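Local coordinates for protein ribonuclease S-3 (Pyrus pyrifolia, PDB 1IQQ) that cleaves RNA as a T2-family ribonuclease of the pistil, responsible for gametophytic self-incompatibility that bars self-fertilization, at residues Y1-F6 with W36-V41. Sequence-based numbering, arbitrary orientation.
Sequences YDYFQF and WPSNMV
Tyr3, Phe4 and Gln5 pair with Ser38, Pro37 and Trp36 as antiparallel neighbours in the central sheet of the T2 ribonuclease fold, where the amino-terminal strand meets the end of strand 30-38. Gln5 and Trp36 exchange two backbone hydrogen bonds. At the other end Ser38 N gives to Tyr3 O, while Ser38 O takes both Asp2 N (2.8 Å) and Tyr3 N (3.1 Å), one from each face of its carbonyl plane: a classic beta bulge. From the bulge itself, Asp2 reaches out with OD2, whose anti lone pair receives Met40 N at 2.7 Å; the same oxygen accepts a hydrogen bond from a water, which in turn accepts one from Val41 N. An alanine in place of Asp2 would probably leave Met40 N without this acceptor and the loop beyond Ser38 less firmly pinned.

On the face carrying Tyr3, Gln5 and Ser38, Ser38 CB sits over one face of the Tyr3 ring, 3.8 Å from its centroid, in a CH-pi contact. Met40 SD approaches the same ring obliquely, 4.2 Å from the centroid, a Met-aromatic contact. In Gln5, chi2 of -178° sets CD anti to CA, and NE2 gives a hydrogen bond to Ser38 OG at 2.9 Å, with that oxygen in the plane of the Gln5 amide. The hydroxyl in turn donates to Trp36 O from above the carbonyl plane, and the two bonds together help hold its orientation. On the opposite face Pro37 CB packs on Tyr1 CB at 3.6 Å.

Strand 161-171 flanks the other edge of strand 3-10, bonding to Phe4 through Ser171, and Tyr1 OH reaches Lys173 O. The Phe6 side chain packs on Val106 and Met109 of helix 99-112, and the Trp36 ring stacks on His88, the catalytic proton acceptor in helix 77-89.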
ATOM      1  N   TYR A   1      -0.015  -5.897 -18.211  1.00 16.90           N
ATOM      2  CA  TYR A   1       0.344  -6.264 -16.794  1.00 15.69           C
ATOM      3  C   TYR A   1      -0.204  -7.657 -16.489  1.00 15.12           C
ATOM      4  O   TYR A   1      -1.090  -8.135 -17.207  1.00 14.89           O
ATOM      5  CB  TYR A   1      -0.221  -5.202 -15.831  1.00 12.10           C
ATOM      6  CG  TYR A   1      -1.696  -5.257 -15.599  1.00 11.52           C
ATOM      7  CD1 TYR A   1      -2.208  -5.894 -14.454  1.00 13.67           C
ATOM      8  CD2 TYR A   1      -2.590  -4.705 -16.514  1.00 11.84           C
ATOM      9  CE1 TYR A   1      -3.566  -5.986 -14.264  1.00 14.08           C
ATOM     10  CE2 TYR A   1      -3.911  -4.787 -16.332  1.00 13.33           C
ATOM     11  CZ  TYR A   1      -4.420  -5.444 -15.204  1.00 14.59           C
ATOM     12  OH  TYR A   1      -5.774  -5.537 -15.062  1.00 16.47           O
ATOM     13  N   ASP A   2       0.300  -8.280 -15.420  1.00 13.74           N
ATOM     14  CA  ASP A   2      -0.161  -9.632 -15.035  1.00 14.01           C
ATOM     15  C   ASP A   2      -1.028  -9.635 -13.789  1.00 12.78           C
ATOM     16  O   ASP A   2      -1.945 -10.443 -13.686  1.00 14.90           O
ATOM     17  CB  ASP A   2       1.014 -10.564 -14.695  1.00 13.57           C
ATOM     18  CG  ASP A   2       1.947 -10.796 -15.874  1.00 14.08           C
ATOM     19  OD1 ASP A   2       1.420 -10.835 -17.018  1.00 19.78           O
ATOM     20  OD2 ASP A   2       3.152 -10.957 -15.608  1.00 14.91           O
ATOM     21  N   TYR A   3      -0.748  -8.759 -12.824  1.00 11.42           N
ATOM     22  CA  TYR A   3      -1.485  -8.834 -11.528  1.00  8.23           C
ATOM     23  C   TYR A   3      -1.360  -7.493 -10.861  1.00  7.64           C
ATOM     24  O   TYR A   3      -0.696  -6.589 -11.411  1.00  8.82           O
ATOM     25  CB  TYR A   3      -0.875  -9.942 -10.657  1.00  9.78           C
ATOM     26  CG  TYR A   3       0.471  -9.624  -9.985  1.00  7.62           C
ATOM     27  CD1 TYR A   3       0.523  -9.263  -8.639  1.00  9.38           C
ATOM     28  CD2 TYR A   3       1.687  -9.711 -10.692  1.00  9.21           C
ATOM     29  CE1 TYR A   3       1.698  -8.960  -7.995  1.00  9.93           C
ATOM     30  CE2 TYR A   3       2.897  -9.454 -10.024  1.00 10.49           C
ATOM     31  CZ  TYR A   3       2.897  -9.051  -8.665  1.00 10.02           C
ATOM     32  OH  TYR A   3       4.093  -8.683  -8.072  1.00 13.20           O
ATOM     33  N   PHE A   4      -2.044  -7.298  -9.732  1.00  6.37           N
ATOM     34  CA  PHE A   4      -1.922  -6.042  -9.001  1.00  6.68           C
ATOM     35  C   PHE A   4      -1.265  -6.181  -7.653  1.00  7.93           C
ATOM     36  O   PHE A   4      -1.465  -7.187  -6.915  1.00  7.38           O
ATOM     37  CB  PHE A   4      -3.328  -5.501  -8.673  1.00  8.99           C
ATOM     38  CG  PHE A   4      -4.045  -4.931  -9.834  1.00  9.54           C
ATOM     39  CD1 PHE A   4      -5.063  -5.630 -10.428  1.00  9.56           C
ATOM     40  CD2 PHE A   4      -3.722  -3.660 -10.279  1.00 10.04           C
ATOM     41  CE1 PHE A   4      -5.814  -5.032 -11.513  1.00 13.02           C
ATOM     42  CE2 PHE A   4      -4.455  -3.064 -11.325  1.00 14.78           C
ATOM     43  CZ  PHE A   4      -5.475  -3.732 -11.924  1.00 12.79           C
ATOM     44  N   GLN A   5      -0.506  -5.163  -7.285  1.00  6.88           N
ATOM     45  CA  GLN A   5       0.019  -5.002  -5.937  1.00  6.13           C
ATOM     46  C   GLN A   5      -0.708  -3.822  -5.332  1.00  5.57           C
ATOM     47  O   GLN A   5      -0.618  -2.694  -5.849  1.00  7.56           O
ATOM     48  CB  GLN A   5       1.484  -4.641  -5.935  1.00  6.87           C
ATOM     49  CG  GLN A   5       2.362  -5.866  -6.376  1.00  7.96           C
ATOM     50  CD  GLN A   5       3.824  -5.508  -6.333  1.00 12.32           C
ATOM     51  OE1 GLN A   5       4.476  -5.555  -5.262  1.00 14.47           O
ATOM     52  NE2 GLN A   5       4.347  -5.097  -7.467  1.00 11.00           N
ATOM     53  N   PHE A   6      -1.400  -4.014  -4.213  1.00  4.81           N
ATOM     54  CA  PHE A   6      -2.056  -2.901  -3.494  1.00  5.40           C
ATOM     55  C   PHE A   6      -1.287  -2.736  -2.233  1.00  5.79           C
ATOM     56  O   PHE A   6      -1.385  -3.541  -1.299  1.00  6.41           O
ATOM     57  CB  PHE A   6      -3.522  -3.284  -3.234  1.00  4.97           C
ATOM     58  CG  PHE A   6      -4.348  -2.220  -2.534  1.00  3.83           C
ATOM     59  CD1 PHE A   6      -5.276  -2.587  -1.602  1.00  5.47           C
ATOM     60  CD2 PHE A   6      -4.225  -0.882  -2.856  1.00  6.41           C
ATOM     61  CE1 PHE A   6      -6.125  -1.600  -1.007  1.00  6.03           C
ATOM     62  CE2 PHE A   6      -5.052   0.108  -2.284  1.00  6.49           C
ATOM     63  CZ  PHE A   6      -6.009  -0.247  -1.359  1.00  5.65           C
ATOM     64  N   TRP A  36      -0.417  -0.897  -8.033  1.00  5.22           N
ATOM     65  CA  TRP A  36       0.462  -1.099  -9.180  1.00  8.44           C
ATOM     66  C   TRP A  36       0.179  -2.234 -10.101  1.00  7.00           C
ATOM     67  O   TRP A  36       0.158  -3.373  -9.648  1.00  8.92           O
ATOM     68  CB  TRP A  36       1.918  -1.364  -8.738  1.00  8.67           C
ATOM     69  CG  TRP A  36       2.561  -0.299  -7.904  1.00  9.47           C
ATOM     70  CD1 TRP A  36       2.092   0.973  -7.605  1.00 10.14           C
ATOM     71  CD2 TRP A  36       3.855  -0.422  -7.302  1.00 15.60           C
ATOM     72  NE1 TRP A  36       3.069   1.634  -6.834  1.00 12.53           N
ATOM     73  CE2 TRP A  36       4.144   0.798  -6.656  1.00 16.26           C
ATOM     74  CE3 TRP A  36       4.802  -1.460  -7.241  1.00 16.40           C
ATOM     75  CZ2 TRP A  36       5.368   1.013  -5.950  1.00 16.65           C
ATOM     76  CZ3 TRP A  36       6.001  -1.242  -6.552  1.00 21.39           C
ATOM     77  CH2 TRP A  36       6.266  -0.017  -5.923  1.00 19.44           C
ATOM     78  N   PRO A  37      -0.140  -1.975 -11.364  1.00  7.65           N
ATOM     79  CA  PRO A  37      -0.315  -3.075 -12.341  1.00  9.34           C
ATOM     80  C   PRO A  37       1.144  -3.617 -12.357  1.00 12.26           C
ATOM     81  O   PRO A  37       2.159  -2.839 -12.508  1.00 13.18           O
ATOM     82  CB  PRO A  37      -0.638  -2.331 -13.641  1.00 12.07           C
ATOM     83  CG  PRO A  37      -1.365  -1.097 -13.175  1.00  8.78           C
ATOM     84  CD  PRO A  37      -0.585  -0.684 -11.925  1.00  9.29           C
ATOM     85  N   SER A  38       1.310  -4.925 -12.196  1.00  8.84           N
ATOM     86  CA  SER A  38       2.641  -5.524 -12.024  1.00  9.43           C
ATOM     87  C   SER A  38       2.860  -6.738 -12.871  1.00 11.05           C
ATOM     88  O   SER A  38       1.896  -7.324 -13.346  1.00 10.18           O
ATOM     89  CB  SER A  38       2.805  -5.956 -10.557  1.00 11.82           C
ATOM     90  OG  SER A  38       2.591  -4.812  -9.748  1.00 12.25           O
ATOM     91  N   ASN A  39       4.118  -7.109 -13.091  1.00 13.38           N
ATOM     92  CA  ASN A  39       4.436  -8.296 -13.899  1.00 12.57           C
ATOM     93  C   ASN A  39       5.067  -9.361 -13.050  1.00 10.46           C
ATOM     94  O   ASN A  39       5.844  -9.090 -12.113  1.00 11.53           O
ATOM     95  CB  ASN A  39       5.420  -7.939 -15.026  1.00 13.46           C
ATOM     96  CG  ASN A  39       4.753  -7.164 -16.154  1.00 15.13           C
ATOM     97  OD1 ASN A  39       3.551  -7.303 -16.431  1.00 16.60           O
ATOM     98  ND2 ASN A  39       5.546  -6.356 -16.850  1.00 20.00           N
ATOM     99  N   MET A  40       4.661 -10.610 -13.351  1.00 13.45           N
ATOM    100  CA  MET A  40       5.193 -11.727 -12.593  1.00 13.86           C
ATOM    101  C   MET A  40       6.686 -11.924 -12.904  1.00 14.35           C
ATOM    102  O   MET A  40       7.452 -12.286 -12.017  1.00 18.56           O
ATOM    103  CB  MET A  40       4.425 -13.023 -12.936  1.00 14.04           C
ATOM    104  CG  MET A  40       2.940 -13.025 -12.549  1.00 14.58           C
ATOM    105  SD  MET A  40       2.864 -13.144 -10.779  1.00 19.88           S
ATOM    106  CE  MET A  40       3.334 -14.781 -10.523  1.00 20.90           C
ATOM    107  N   VAL A  41       7.100 -11.676 -14.142  1.00 14.89           N
ATOM    108  CA  VAL A  41       8.514 -11.855 -14.509  1.00 20.11           C
ATOM    109  C   VAL A  41       9.068 -10.524 -15.019  1.00 19.56           C
ATOM    110  O   VAL A  41       8.469  -9.902 -15.858  1.00 22.28           O
ATOM    111  CB  VAL A  41       8.665 -12.977 -15.573  1.00 23.46           C
ATOM    112  CG1 VAL A  41      10.161 -13.152 -15.965  1.00 22.40           C
ATOM    113  CG2 VAL A  41       8.120 -14.319 -14.975  1.00 21.44           C
TER
HETATM  114  O   HOH W   1       5.564 -11.407 -16.525  1.00 21.74           O
HETATM  115  O   HOH W   2       6.020  -7.710  -9.617  1.00 24.65           O